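Side-chain contacts in ricin B-related lectin (Polyporus squamosus, PDB 5MUA), which is a chimerolectin that binds galactose through a beta-trefoil lectin domain, and calcium and the inhibitor E-64 through a papain-like domain: residues Leu21-Asp26 with Ala65-Tyr70; Ala41-Asn46 with Arg184-Ser189; Phe116-Asn121 with Gln134-Asn139; Tyr250-Glu255 with Ser260-Phe265. All coordinates share one frame; numbering follows the deposited sequence. Where two conformers were deposited one is given.

Interaction 1 of 4, residues Leu21-Asp26 with Ala65-Tyr70; sequences LALSED and AFAGSY
Leu23 meets Ala67 and Ser69 in a small, mainly apolar surface contact of the beta-trefoil lectin domain, where the end of strand 19-23 faces the loop that leads from strand 59-64 to strand 70-73. The backbones stay well apart, and no hydrogen bond crosses between the segments; the contact is made by side chains alone. One methyl does most of the work. CG of Leu23 lies anti to the backbone N (chi1 -169°), which carries the branch out toward the loop, and CD2 then rests 3.6 Å from CB of Ala67. The same methyl also touches the Ser69 side chain, with CD2 of Leu23 3.6 Å from OG of Ser69, a van der Waals approach to a polar atom. Just beyond the strand the chain bends in an ST turn: OG of Ser24 accepts a nearly straight bond from the backbone N of Asp26, at 3.1 Å and 165°. Glu25, within this turn, sends an extended side chain across that of Phe66 at about a right angle, while Phe66 itself also packs on Leu45. Ser69 lies near the galactose site in sequence, its side chain about 8 Å from that of Asp72. Across the outer margin of the contact, OE2 of Glu25 approaches CE2 of Phe66 obliquely at 4.0 Å, carboxylate and ring planes 69° apart.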
loop_
_atom_site.group_PDB
_atom_site.type_symbol
_atom_site.label_atom_id
_atom_site.label_comp_id
_atom_site.label_asym_id
_atom_site.label_seq_id
_atom_site.Cartn_x
_atom_site.Cartn_y
_atom_site.Cartn_z
ATOM N N LEU B 21 28.315 -15.155 8.606
ATOM C CA LEU B 21 28.839 -13.853 8.769
ATOM C C LEU B 21 27.735 -12.855 9.042
ATOM O O LEU B 21 26.658 -12.919 8.460
ATOM C CB LEU B 21 29.587 -13.471 7.545
ATOM C CG LEU B 21 30.875 -14.286 7.313
ATOM C CD1 LEU B 21 31.568 -13.626 6.132
ATOM C CD2 LEU B 21 31.811 -14.281 8.536
ATOM N N ALA B 22 28.031 -11.916 9.902
ATOM C CA ALA B 22 27.116 -10.793 10.168
ATOM C C ALA B 22 27.977 -9.546 10.452
ATOM O O ALA B 22 29.196 -9.626 10.595
ATOM C CB ALA B 22 26.196 -11.127 11.347
ATOM N N LEU B 23 27.347 -8.376 10.491
ATOM C CA LEU B 23 28.023 -7.155 10.879
ATOM C C LEU B 23 27.616 -6.738 12.281
ATOM O O LEU B 23 26.447 -6.704 12.613
ATOM C CB LEU B 23 27.761 -6.067 9.873
ATOM C CG LEU B 23 28.638 -4.861 10.070
ATOM C CD1 LEU B 23 30.070 -5.123 9.566
ATOM C CD2 LEU B 23 28.047 -3.716 9.219
ATOM N N SER B 24 28.610 -6.455 13.105
ATOM C CA SER B 24 28.444 -5.927 14.424
ATOM C C SER B 24 27.633 -4.676 14.406
ATOM O O SER B 24 27.763 -3.890 13.470
ATOM C CB SER B 24 29.784 -5.582 15.087
ATOM O OG SER B 24 29.533 -5.167 16.435
ATOM N N GLU B 25 26.793 -4.495 15.427
ATOM C CA GLU B 25 26.093 -3.194 15.577
ATOM C C GLU B 25 26.856 -2.124 16.382
ATOM O O GLU B 25 26.414 -0.958 16.470
ATOM C CB GLU B 25 24.701 -3.407 16.179
ATOM C CG GLU B 25 23.761 -4.261 15.378
ATOM C CD GLU B 25 22.403 -4.251 16.021
ATOM O OE1 GLU B 25 22.267 -4.978 17.013
ATOM O OE2 GLU B 25 21.538 -3.465 15.582
ATOM N N ASP B 26 28.021 -2.503 16.941
ATOM C CA ASP B 26 28.822 -1.611 17.742
ATOM C C ASP B 26 29.986 -1.048 16.959
ATOM O O ASP B 26 30.693 -1.782 16.190
ATOM C CB ASP B 26 29.373 -2.329 18.955
ATOM C CG ASP B 26 28.300 -2.615 20.004
ATOM O OD1 ASP B 26 27.391 -1.766 20.175
ATOM O OD2 ASP B 26 28.420 -3.663 20.624
ATOM N N ALA B 65 23.141 -5.679 3.952
ATOM C CA ALA B 65 21.841 -5.115 3.492
ATOM C C ALA B 65 21.311 -4.221 4.625
ATOM O O ALA B 65 20.743 -3.150 4.339
ATOM C CB ALA B 65 20.829 -6.207 3.156
ATOM N N PHE B 66 21.448 -4.685 5.875
ATOM C CA PHE B 66 20.910 -3.987 7.025
ATOM C C PHE B 66 21.627 -2.657 7.244
ATOM O O PHE B 66 21.024 -1.612 7.188
ATOM C CB PHE B 66 20.957 -4.882 8.271
ATOM C CG PHE B 66 20.455 -4.228 9.544
ATOM C CD1 PHE B 66 19.096 -4.063 9.763
ATOM C CD2 PHE B 66 21.349 -3.728 10.498
ATOM C CE1 PHE B 66 18.647 -3.438 10.922
ATOM C CE2 PHE B 66 20.915 -3.085 11.660
ATOM C CZ PHE B 66 19.546 -2.970 11.874
ATOM N N ALA B 67 22.954 -2.709 7.475
ATOM C CA ALA B 67 23.727 -1.554 7.917
ATOM C C ALA B 67 24.158 -0.648 6.773
ATOM O O ALA B 67 24.505 0.517 7.015
ATOM C CB ALA B 67 24.953 -1.974 8.730
ATOM N N GLY B 68 24.110 -1.137 5.563
ATOM C CA GLY B 68 24.560 -0.405 4.375
ATOM C C GLY B 68 26.061 -0.388 4.152
ATOM O O GLY B 68 26.520 -0.005 3.057
ATOM N N SER B 69 26.809 -0.735 5.196
ATOM C CA SER B 69 28.282 -0.765 5.223
ATOM C C SER B 69 28.773 -1.852 4.216
ATOM O O SER B 69 28.142 -2.887 3.989
ATOM C CB SER B 69 28.756 -1.237 6.624
ATOM O OG SER B 69 28.291 -0.443 7.647
ATOM N N TYR B 70 29.938 -1.603 3.664
ATOM C CA TYR B 70 30.624 -2.520 2.764
ATOM C C TYR B 70 31.691 -3.325 3.506
ATOM O O TYR B 70 32.495 -2.775 4.255
ATOM C CB TYR B 70 31.278 -1.736 1.616
ATOM C CG TYR B 70 30.224 -1.206 0.643
ATOM C CD1 TYR B 70 29.431 -0.098 0.955
ATOM C CD2 TYR B 70 29.969 -1.862 -0.569
ATOM C CE1 TYR B 70 28.442 0.341 0.111
ATOM C CE2 TYR B 70 29.047 -1.370 -1.470
ATOM C CZ TYR B 70 28.270 -0.281 -1.116
ATOM O OH TYR B 70 27.294 0.109 -1.951
#

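Interaction 2 of 4, residues Ala41-Asn46 with Arg184-Ser189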
loop_
_atom_site.group_PDB
_atom_site.type_symbol
_atom_site.label_atom_id
_atom_site.label_comp_id
_atom_site.label_asym_id
_atom_site.label_seq_id
_atom_site.Cartn_x
_atom_site.Cartn_y
_atom_site.Cartn_z
ATOM N N ALA B 41 21.219 -20.219 14.607
ATOM C CA ALA B 41 19.982 -20.413 15.397
ATOM C C ALA B 41 19.185 -19.128 15.444
ATOM O O ALA B 41 18.047 -19.190 15.800
ATOM C CB ALA B 41 20.207 -20.889 16.821
ATOM N N VAL B 42 19.747 -17.980 15.050
ATOM C CA VAL B 42 18.956 -16.732 15.056
ATOM C C VAL B 42 19.127 -16.087 13.687
ATOM O O VAL B 42 19.984 -16.521 12.903
ATOM C CB VAL B 42 19.355 -15.761 16.195
ATOM C CG1 VAL B 42 18.928 -16.342 17.567
ATOM C CG2 VAL B 42 20.869 -15.405 16.168
ATOM N N ASP B 43 18.263 -15.122 13.369
ATOM C CA ASP B 43 18.214 -14.611 11.984
ATOM C C ASP B 43 18.244 -13.101 11.920
ATOM O O ASP B 43 17.365 -12.507 11.246
ATOM C CB ASP B 43 17.008 -15.201 11.220
ATOM C CG ASP B 43 17.141 -15.092 9.732
ATOM O OD1 ASP B 43 18.314 -15.007 9.221
ATOM O OD2 ASP B 43 16.077 -15.116 9.056
ATOM N N PRO B 44 19.195 -12.462 12.611
ATOM C CA PRO B 44 19.198 -10.972 12.655
ATOM C C PRO B 44 19.488 -10.436 11.243
ATOM O O PRO B 44 20.245 -11.025 10.488
ATOM C CB PRO B 44 20.335 -10.634 13.627
ATOM C CG PRO B 44 21.206 -11.789 13.492
ATOM C CD PRO B 44 20.385 -13.000 13.294
ATOM N N LEU B 45 18.842 -9.336 10.891
ATOM C CA LEU B 45 18.861 -8.882 9.516
ATOM C C LEU B 45 20.303 -8.546 9.017
ATOM O O LEU B 45 20.535 -8.539 7.836
ATOM C CB LEU B 45 17.954 -7.650 9.356
ATOM C CG LEU B 45 16.478 -7.805 9.679
ATOM C CD1 LEU B 45 15.718 -6.489 9.501
ATOM C CD2 LEU B 45 15.957 -8.800 8.669
ATOM N N ASN B 46 21.209 -8.218 9.951
ATOM C CA ASN B 46 22.597 -7.946 9.646
ATOM C C ASN B 46 23.427 -9.179 9.269
ATOM O O ASN B 46 24.654 -9.055 9.082
ATOM C CB ASN B 46 23.253 -7.084 10.742
ATOM C CG ASN B 46 23.232 -7.757 12.082
ATOM O OD1 ASN B 46 23.049 -8.956 12.215
ATOM N ND2 ASN B 46 23.377 -6.953 13.110
ATOM N N ARG B 184 8.878 -16.594 6.846
ATOM C CA ARG B 184 7.596 -16.489 7.538
ATOM C C ARG B 184 7.639 -15.723 8.815
ATOM O O ARG B 184 6.728 -14.945 9.156
ATOM C CB ARG B 184 6.934 -17.880 7.672
ATOM C CG ARG B 184 6.356 -18.297 6.341
ATOM C CD ARG B 184 5.452 -19.507 6.459
ATOM N NE ARG B 184 5.125 -20.112 5.165
ATOM C CZ ARG B 184 4.174 -21.049 4.994
ATOM N NH1 ARG B 184 3.397 -21.447 6.021
ATOM N NH2 ARG B 184 3.993 -21.595 3.800
ATOM N N ASP B 185 8.705 -15.871 9.570
ATOM C CA ASP B 185 8.816 -15.108 10.780
ATOM C C ASP B 185 8.805 -13.657 10.500
ATOM O O ASP B 185 8.181 -12.869 11.223
ATOM C CB ASP B 185 10.087 -15.501 11.536
ATOM C CG ASP B 185 9.969 -16.860 12.245
ATOM O OD1 ASP B 185 8.885 -17.379 12.474
ATOM O OD2 ASP B 185 11.034 -17.390 12.620
ATOM N N GLN B 186 9.497 -13.260 9.428
ATOM C CA GLN B 186 9.578 -11.864 9.109
ATOM C C GLN B 186 8.229 -11.299 8.608
ATOM O O GLN B 186 7.813 -10.236 9.080
ATOM C CB GLN B 186 10.646 -11.625 8.061
ATOM C CG GLN B 186 12.074 -11.798 8.631
ATOM C CD GLN B 186 13.100 -12.034 7.540
ATOM O OE1 GLN B 186 12.744 -12.315 6.389
ATOM N NE2 GLN B 186 14.361 -11.986 7.896
ATOM N N ILE B 187 7.585 -12.024 7.697
ATOM C CA ILE B 187 6.271 -11.670 7.179
ATOM C C ILE B 187 5.320 -11.546 8.323
ATOM O O ILE B 187 4.622 -10.541 8.471
ATOM C CB ILE B 187 5.772 -12.677 6.143
ATOM C CG1 ILE B 187 6.644 -12.537 4.860
ATOM C CG2 ILE B 187 4.352 -12.382 5.716
ATOM C CD1 ILE B 187 6.609 -13.827 4.069
ATOM N N SER B 188 5.254 -12.564 9.157
ATOM C CA SER B 188 4.402 -12.478 10.303
ATOM C C SER B 188 4.689 -11.339 11.277
ATOM O O SER B 188 3.740 -10.761 11.823
ATOM C CB SER B 188 4.351 -13.823 11.020
ATOM O OG SER B 188 3.646 -14.714 10.198
ATOM N N SER B 189 5.950 -10.985 11.507
ATOM C CA SER B 189 6.273 -9.910 12.437
ATOM C C SER B 189 5.793 -8.561 11.845
ATOM O O SER B 189 5.266 -7.735 12.545
ATOM C CB SER B 189 7.775 -9.894 12.846
ATOM O OG SER B 189 8.562 -9.330 11.820
HETATM O O HOH W 1 16.492 -13.590 6.747
HETATM O O HOH W 2 14.854 -11.545 10.811
#
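Two waters carry the polar part of the contact between Asp43 and Gln186, which joins a loop of the beta-trefoil lectin domain to helix 184-194 of the papain-like part. In the first bridge, a water donates to OD2 of Asp43 at 2.8 Å and accepts from NE2 of Gln186 at 2.9 Å. The second water donates to the backbone O of Asp43 at 2.7 Å and accepts from the same NE2 of Gln186 at 3.0 Å. Carboxylate and amide planes are only 17° apart although the side chains cross at about a right angle, and OD2 of Asp43 stands 3.8 Å from NE2 of Gln186. Other bonds fix both polar groups: OD1 of Asp43 is bonded to Tyr10 and Asn47, and OE1 of Gln186 takes the backbone N-H of Thr183. Van der Waals contact comes from Leu45, which slides past Gln186 in the opposite direction and whose methyl CD2 lies 3.6 Å from NE2 of Gln186. Leu45 also reaches Trp222 and Asn226 of helix 208-226. The amide nitrogen of Gln186 thus has a water for each of its two hydrogens, while its oxygen is held by the residue just before the helix, an arrangement that sets the orientation of the amide, so between these two segments the polar link runs through ordered water.

Interaction 3 of 4, residues Phe116-Asn121 with Gln134-Asn139; sequences FVTLLN and QNITNN
Strand 116-120 and the irregular segment 134-139 come closest at one end, where CA of Phe116 lies 6.2 Å from CA of Gln134. The latter opens the loop that follows strand 129-133 in the beta-trefoil lectin domain, and that strand is the antiparallel neighbour of 116-120. No hydrogen bond links the two segments directly. Gln142 serves both from outside: its side chain bonds OG1 of Thr118, the O of Gln134 and the N of Ile136. Among the side chains, Phe116 carries the larger share. Its ring edge faces C of Gln134, CD2 of Phe116 being 4.2 Å from it. Phe116 and Asn135 lie side by side and point the same way, ring and amide planes 55° apart; CE2 of Phe116 reaches CB of Asn135 obliquely at 3.8 Å. Lys107 adds a cation-pi contact to the same ring. Thr118 has its methyl anti to the backbone N and turned to the loop, while OG1, beside that N (chi1 -53°), donates to O of Phe116 at 2.7 Å from above the carbonyl plane. Further along the strand, methyl meets methyl: CG2 of Thr118 and CD1 of Ile136 are 4.1 Å apart.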
loop_
_atom_site.group_PDB
_atom_site.type_symbol
_atom_site.label_atom_id
_atom_site.label_comp_id
_atom_site.label_asym_id
_atom_site.label_seq_id
_atom_site.Cartn_x
_atom_site.Cartn_y
_atom_site.Cartn_z
ATOM N N PHE B 116 42.633 -13.676 1.867
ATOM C CA PHE B 116 41.303 -14.302 1.884
ATOM C C PHE B 116 40.565 -14.038 3.168
ATOM O O PHE B 116 41.155 -13.986 4.253
ATOM C CB PHE B 116 41.425 -15.816 1.694
ATOM C CG PHE B 116 41.988 -16.203 0.368
ATOM C CD1 PHE B 116 41.194 -16.334 -0.715
ATOM C CD2 PHE B 116 43.357 -16.417 0.215
ATOM C CE1 PHE B 116 41.711 -16.688 -1.968
ATOM C CE2 PHE B 116 43.887 -16.757 -1.042
ATOM C CZ PHE B 116 43.057 -16.928 -2.116
ATOM N N VAL B 117 39.244 -13.922 3.061
ATOM C CA VAL B 117 38.435 -13.837 4.251
ATOM C C VAL B 117 38.557 -15.194 5.008
ATOM O O VAL B 117 38.297 -16.268 4.414
ATOM C CB VAL B 117 36.933 -13.636 3.879
ATOM C CG1 VAL B 117 36.038 -13.657 5.107
ATOM C CG2 VAL B 117 36.717 -12.379 3.086
ATOM N N THR B 118 38.870 -15.113 6.286
ATOM C CA THR B 118 39.299 -16.240 7.079
ATOM C C THR B 118 38.643 -16.245 8.414
ATOM O O THR B 118 38.560 -15.247 9.040
ATOM C CB THR B 118 40.836 -16.187 7.237
ATOM O OG1 THR B 118 41.462 -16.070 5.930
ATOM C CG2 THR B 118 41.373 -17.362 8.028
ATOM N N LEU B 119 38.136 -17.395 8.854
ATOM C CA LEU B 119 37.592 -17.551 10.213
ATOM C C LEU B 119 38.760 -17.954 11.107
ATOM O O LEU B 119 39.352 -18.995 10.894
ATOM C CB LEU B 119 36.505 -18.627 10.218
ATOM C CG LEU B 119 35.913 -18.906 11.589
ATOM C CD1 LEU B 119 35.439 -17.650 12.256
ATOM C CD2 LEU B 119 34.735 -19.850 11.461
ATOM N N LEU B 120 39.192 -17.074 11.967
ATOM C CA LEU B 120 40.396 -17.310 12.838
ATOM C C LEU B 120 39.963 -17.681 14.286
ATOM O O LEU B 120 39.119 -16.996 14.895
ATOM C CB LEU B 120 41.212 -16.033 12.865
ATOM C CG LEU B 120 42.478 -15.924 13.699
ATOM C CD1 LEU B 120 43.497 -16.891 13.141
ATOM C CD2 LEU B 120 42.992 -14.488 13.777
ATOM N N ASN B 121 40.522 -18.761 14.831
ATOM C CA ASN B 121 40.260 -19.220 16.228
ATOM C C ASN B 121 38.826 -19.665 16.492
ATOM O O ASN B 121 38.239 -20.277 15.587
ATOM C CB ASN B 121 40.657 -18.182 17.285
ATOM C CG ASN B 121 42.130 -17.812 17.211
ATOM O OD1 ASN B 121 42.999 -18.685 17.060
ATOM N ND2 ASN B 121 42.431 -16.490 17.324
ATOM N N GLN B 134 46.721 -14.780 4.288
ATOM C CA GLN B 134 47.239 -15.436 3.086
ATOM C C GLN B 134 46.607 -16.827 2.885
ATOM O O GLN B 134 45.998 -17.417 3.769
ATOM C CB GLN B 134 48.776 -15.538 3.160
ATOM C CG GLN B 134 49.254 -16.448 4.255
ATOM C CD GLN B 134 50.799 -16.547 4.300
ATOM O OE1 GLN B 134 51.410 -17.181 3.461
ATOM N NE2 GLN B 134 51.385 -15.900 5.263
ATOM N N ASN B 135 46.762 -17.348 1.699
ATOM C CA ASN B 135 46.258 -18.689 1.409
ATOM C C ASN B 135 46.654 -19.729 2.450
ATOM O O ASN B 135 47.826 -19.824 2.843
ATOM C CB ASN B 135 46.678 -19.140 0.001
ATOM C CG ASN B 135 45.980 -20.438 -0.440
ATOM O OD1 ASN B 135 44.813 -20.660 -0.167
ATOM N ND2 ASN B 135 46.716 -21.296 -1.104
ATOM N N ILE B 136 45.665 -20.454 2.927
ATOM C CA ILE B 136 45.813 -21.531 3.894
ATOM C C ILE B 136 45.464 -22.829 3.227
ATOM O O ILE B 136 44.395 -22.942 2.660
ATOM C CB ILE B 136 44.925 -21.314 5.102
ATOM C CG1 ILE B 136 45.461 -20.129 5.928
ATOM C CG2 ILE B 136 44.868 -22.599 6.011
ATOM C CD1 ILE B 136 44.583 -19.702 7.107
ATOM N N THR B 137 46.341 -23.824 3.347
ATOM C CA THR B 137 46.124 -25.149 2.719
ATOM C C THR B 137 45.912 -26.267 3.745
ATOM O O THR B 137 45.497 -27.352 3.365
ATOM C CB THR B 137 47.274 -25.537 1.779
ATOM O OG1 THR B 137 48.499 -25.449 2.500
ATOM C CG2 THR B 137 47.346 -24.551 0.555
ATOM N N ASN B 138 46.201 -26.018 5.018
ATOM C CA ASN B 138 46.096 -27.071 6.059
ATOM C C ASN B 138 44.816 -27.028 6.900
ATOM O O ASN B 138 44.597 -27.836 7.807
ATOM C CB ASN B 138 47.361 -27.092 6.897
ATOM C CG ASN B 138 47.488 -25.900 7.834
ATOM O OD1 ASN B 138 46.744 -24.906 7.740
ATOM N ND2 ASN B 138 48.457 -25.971 8.710
ATOM N N ASN B 139 43.888 -26.122 6.545
ATOM C CA ASN B 139 42.549 -26.198 7.069
ATOM C C ASN B 139 41.558 -25.522 6.122
ATOM O O ASN B 139 41.975 -24.953 5.097
ATOM C CB ASN B 139 42.496 -25.677 8.524
ATOM C CG ASN B 139 42.674 -24.145 8.639
ATOM O OD1 ASN B 139 42.117 -23.378 7.865
ATOM N ND2 ASN B 139 43.400 -23.724 9.645
#

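Interaction 4 of 4, residues Tyr250-Glu255 with Ser260-Phe265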
loop_
_atom_site.group_PDB
_atom_site.type_symbol
_atom_site.label_atom_id
_atom_site.label_comp_id
_atom_site.label_asym_id
_atom_site.label_seq_id
_atom_site.Cartn_x
_atom_site.Cartn_y
_atom_site.Cartn_z
ATOM N N TYR B 250 -5.737 -10.716 -1.870
ATOM C CA TYR B 250 -4.859 -11.409 -0.906
ATOM C C TYR B 250 -3.439 -11.203 -1.370
ATOM O O TYR B 250 -3.174 -10.548 -2.427
ATOM C CB TYR B 250 -5.184 -12.952 -0.800
ATOM C CG TYR B 250 -5.438 -13.606 -2.133
ATOM C CD1 TYR B 250 -6.660 -13.428 -2.806
ATOM C CD2 TYR B 250 -4.470 -14.356 -2.771
ATOM C CE1 TYR B 250 -6.894 -13.968 -4.069
ATOM C CE2 TYR B 250 -4.682 -14.910 -4.047
ATOM C CZ TYR B 250 -5.896 -14.743 -4.691
ATOM O OH TYR B 250 -6.105 -15.283 -5.932
ATOM N N ASN B 251 -2.523 -11.650 -0.547
ATOM C CA ASN B 251 -1.104 -11.451 -0.841
ATOM C C ASN B 251 -0.423 -12.803 -1.166
ATOM O O ASN B 251 -0.990 -13.873 -0.979
ATOM C CB ASN B 251 -0.419 -10.778 0.342
ATOM C CG ASN B 251 -0.989 -9.390 0.637
ATOM O OD1 ASN B 251 -1.707 -9.183 1.613
ATOM N ND2 ASN B 251 -0.658 -8.451 -0.208
ATOM N N TRP B 252 0.824 -12.729 -1.635
ATOM C CA TRP B 252 1.523 -13.911 -2.043
ATOM C C TRP B 252 3.025 -13.695 -2.021
ATOM O O TRP B 252 3.518 -12.551 -2.120
ATOM C CB TRP B 252 1.115 -14.398 -3.386
ATOM C CG TRP B 252 1.379 -13.440 -4.547
ATOM C CD1 TRP B 252 0.523 -12.466 -5.012
ATOM C CD2 TRP B 252 2.521 -13.412 -5.411
ATOM N NE1 TRP B 252 1.104 -11.817 -6.106
ATOM C CE2 TRP B 252 2.306 -12.413 -6.382
ATOM C CE3 TRP B 252 3.726 -14.136 -5.448
ATOM C CZ2 TRP B 252 3.259 -12.078 -7.317
ATOM C CZ3 TRP B 252 4.642 -13.832 -6.423
ATOM C CH2 TRP B 252 4.403 -12.833 -7.353
ATOM N N PHE B 253 3.718 -14.819 -1.955
ATOM C CA PHE B 253 5.133 -14.851 -1.732
ATOM C C PHE B 253 5.708 -16.101 -2.403
ATOM O O PHE B 253 4.966 -17.030 -2.844
ATOM C CB PHE B 253 5.401 -14.979 -0.212
ATOM C CG PHE B 253 4.929 -13.799 0.598
ATOM C CD1 PHE B 253 5.689 -12.631 0.654
ATOM C CD2 PHE B 253 3.767 -13.852 1.297
ATOM C CE1 PHE B 253 5.219 -11.496 1.330
ATOM C CE2 PHE B 253 3.306 -12.751 2.023
ATOM C CZ PHE B 253 4.041 -11.579 2.045
ATOM N N VAL B 254 7.036 -16.154 -2.414
ATOM C CA VAL B 254 7.718 -17.426 -2.715
ATOM C C VAL B 254 8.446 -17.819 -1.492
ATOM O O VAL B 254 8.705 -17.026 -0.611
ATOM C CB VAL B 254 8.601 -17.422 -3.994
ATOM C CG1 VAL B 254 7.826 -16.966 -5.205
ATOM C CG2 VAL B 254 9.817 -16.548 -3.868
ATOM N N GLU B 255 8.754 -19.110 -1.412
ATOM C CA GLU B 255 9.267 -19.716 -0.204
ATOM C C GLU B 255 10.784 -19.738 -0.297
ATOM O O GLU B 255 11.331 -20.096 -1.319
ATOM C CB GLU B 255 8.780 -21.196 -0.114
ATOM C CG GLU B 255 7.300 -21.383 0.229
ATOM C CD GLU B 255 7.027 -20.988 1.652
ATOM O OE1 GLU B 255 7.882 -21.196 2.529
ATOM O OE2 GLU B 255 5.957 -20.507 1.918
ATOM N N SER B 260 10.314 -21.877 -6.282
ATOM C CA SER B 260 9.270 -22.144 -7.283
ATOM C C SER B 260 7.898 -22.296 -6.649
ATOM O O SER B 260 6.900 -22.351 -7.350
ATOM C CB SER B 260 9.602 -23.406 -8.075
ATOM O OG SER B 260 10.709 -23.178 -8.878
ATOM N N THR B 261 7.804 -22.336 -5.330
ATOM C CA THR B 261 6.504 -22.507 -4.679
ATOM C C THR B 261 5.918 -21.100 -4.421
ATOM O O THR B 261 6.538 -20.334 -3.675
ATOM C CB THR B 261 6.663 -23.215 -3.311
ATOM O OG1 THR B 261 7.303 -24.482 -3.521
ATOM C CG2 THR B 261 5.326 -23.440 -2.570
ATOM N N VAL B 262 4.734 -20.816 -4.964
ATOM C CA VAL B 262 3.965 -19.624 -4.598
ATOM C C VAL B 262 3.063 -19.935 -3.389
ATOM O O VAL B 262 2.278 -20.872 -3.420
ATOM C CB VAL B 262 3.209 -19.069 -5.805
ATOM C CG1 VAL B 262 2.452 -17.848 -5.352
ATOM C CG2 VAL B 262 4.181 -18.741 -6.969
ATOM N N THR B 263 3.195 -19.173 -2.322
ATOM C CA THR B 263 2.416 -19.357 -1.116
ATOM C C THR B 263 1.506 -18.124 -0.996
ATOM O O THR B 263 1.895 -17.047 -1.390
ATOM C CB THR B 263 3.317 -19.459 0.091
ATOM O OG1 THR B 263 4.102 -20.644 -0.068
ATOM C CG2 THR B 263 2.516 -19.709 1.363
ATOM N N PHE B 264 0.308 -18.317 -0.442
ATOM C CA PHE B 264 -0.668 -17.234 -0.329
ATOM C C PHE B 264 -0.829 -16.864 1.125
ATOM O O PHE B 264 -0.594 -17.656 2.084
ATOM C CB PHE B 264 -1.947 -17.614 -1.056
ATOM C CG PHE B 264 -1.713 -18.083 -2.425
ATOM C CD1 PHE B 264 -1.622 -17.181 -3.483
ATOM C CD2 PHE B 264 -1.488 -19.436 -2.681
ATOM C CE1 PHE B 264 -1.377 -17.617 -4.772
ATOM C CE2 PHE B 264 -1.188 -19.888 -3.970
ATOM C CZ PHE B 264 -1.139 -18.987 -5.023
ATOM N N PHE B 265 -1.176 -15.589 1.316
ATOM C CA PHE B 265 -1.213 -14.972 2.593
ATOM C C PHE B 265 -2.501 -14.132 2.717
ATOM O O PHE B 265 -2.854 -13.368 1.804
ATOM C CB PHE B 265 0.032 -14.114 2.812
ATOM C CG PHE B 265 0.107 -13.472 4.195
ATOM C CD1 PHE B 265 0.520 -14.215 5.300
ATOM C CD2 PHE B 265 -0.233 -12.142 4.399
ATOM C CE1 PHE B 265 0.629 -13.636 6.555
ATOM C CE2 PHE B 265 -0.150 -11.554 5.663
ATOM C CZ PHE B 265 0.277 -12.287 6.741
#
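Asn251 and Phe265 form the hydrogen-bonded pair farthest from the turn among these residues of a buried antiparallel beta hairpin, strands 246-255 and 261-266, in the papain-like part. Their backbones exchange two bonds, N of Asn251 to O of Phe265 and N of Phe265 to O of Asn251, both 2.9 Å. Phe253 and Thr263 form the next hydrogen-bonded pair, again with both N-H groups and both carbonyls used. Toward the turn the pairing slackens: N of Glu255 reaches O of Thr261 only weakly, at 3.4 Å. Close by, OG1 of Thr263 donates to OE2 of Glu255 at 2.7 Å, on the anti lone pair; the Glu255 chain, bent at chi2 (-70°), folds back over Thr263. Asn251 ND2 is satisfied by the carbonyls of Gly237 and Ala212, and Trp252 NE1 bonds weakly to O of Leu238. The edge of the Phe253 ring points to the face of Phe265 in an offset T-shaped pair, planes at 77°, with CE2 of Phe253 3.6 Å from CB of Phe265. On the face of Trp252 and Phe264 the contacts are mostly apolar: CD1 of Phe264 meets CB of Trp252 at 3.9 Å, and Tyr250 lies beside Phe264. With its OE2 shared between a hydroxyl and the guanidinium of Arg184, Glu255 is probably stabilised as the carboxylate, tying the hairpin to helix 184-194.

Interactions 1, 2 and 4 form a chain of contacts from lectin to papain-like part. Interaction 1 touches interaction 2 directly: N of Leu23 is probably hydrogen-bonded to O of Asn46, 3.1 Å away. Helix 184-194 then passes the connection on, since NH2 of Arg184 makes a 2.9 Å salt bridge to OE2 of Glu255 and Ile187 packs on Phe253 and Phe265 in interaction 4. Interaction 3 comes within about 5 Å of interaction 1 at the nearest atoms, without touching it, and is separated from interaction 4 by about 26 Å. Ser69 of interaction 1 is about 11 Å from bound galactose, and Tyr250 of interaction 4 about 7 Å from E-64, both measured from the side chain.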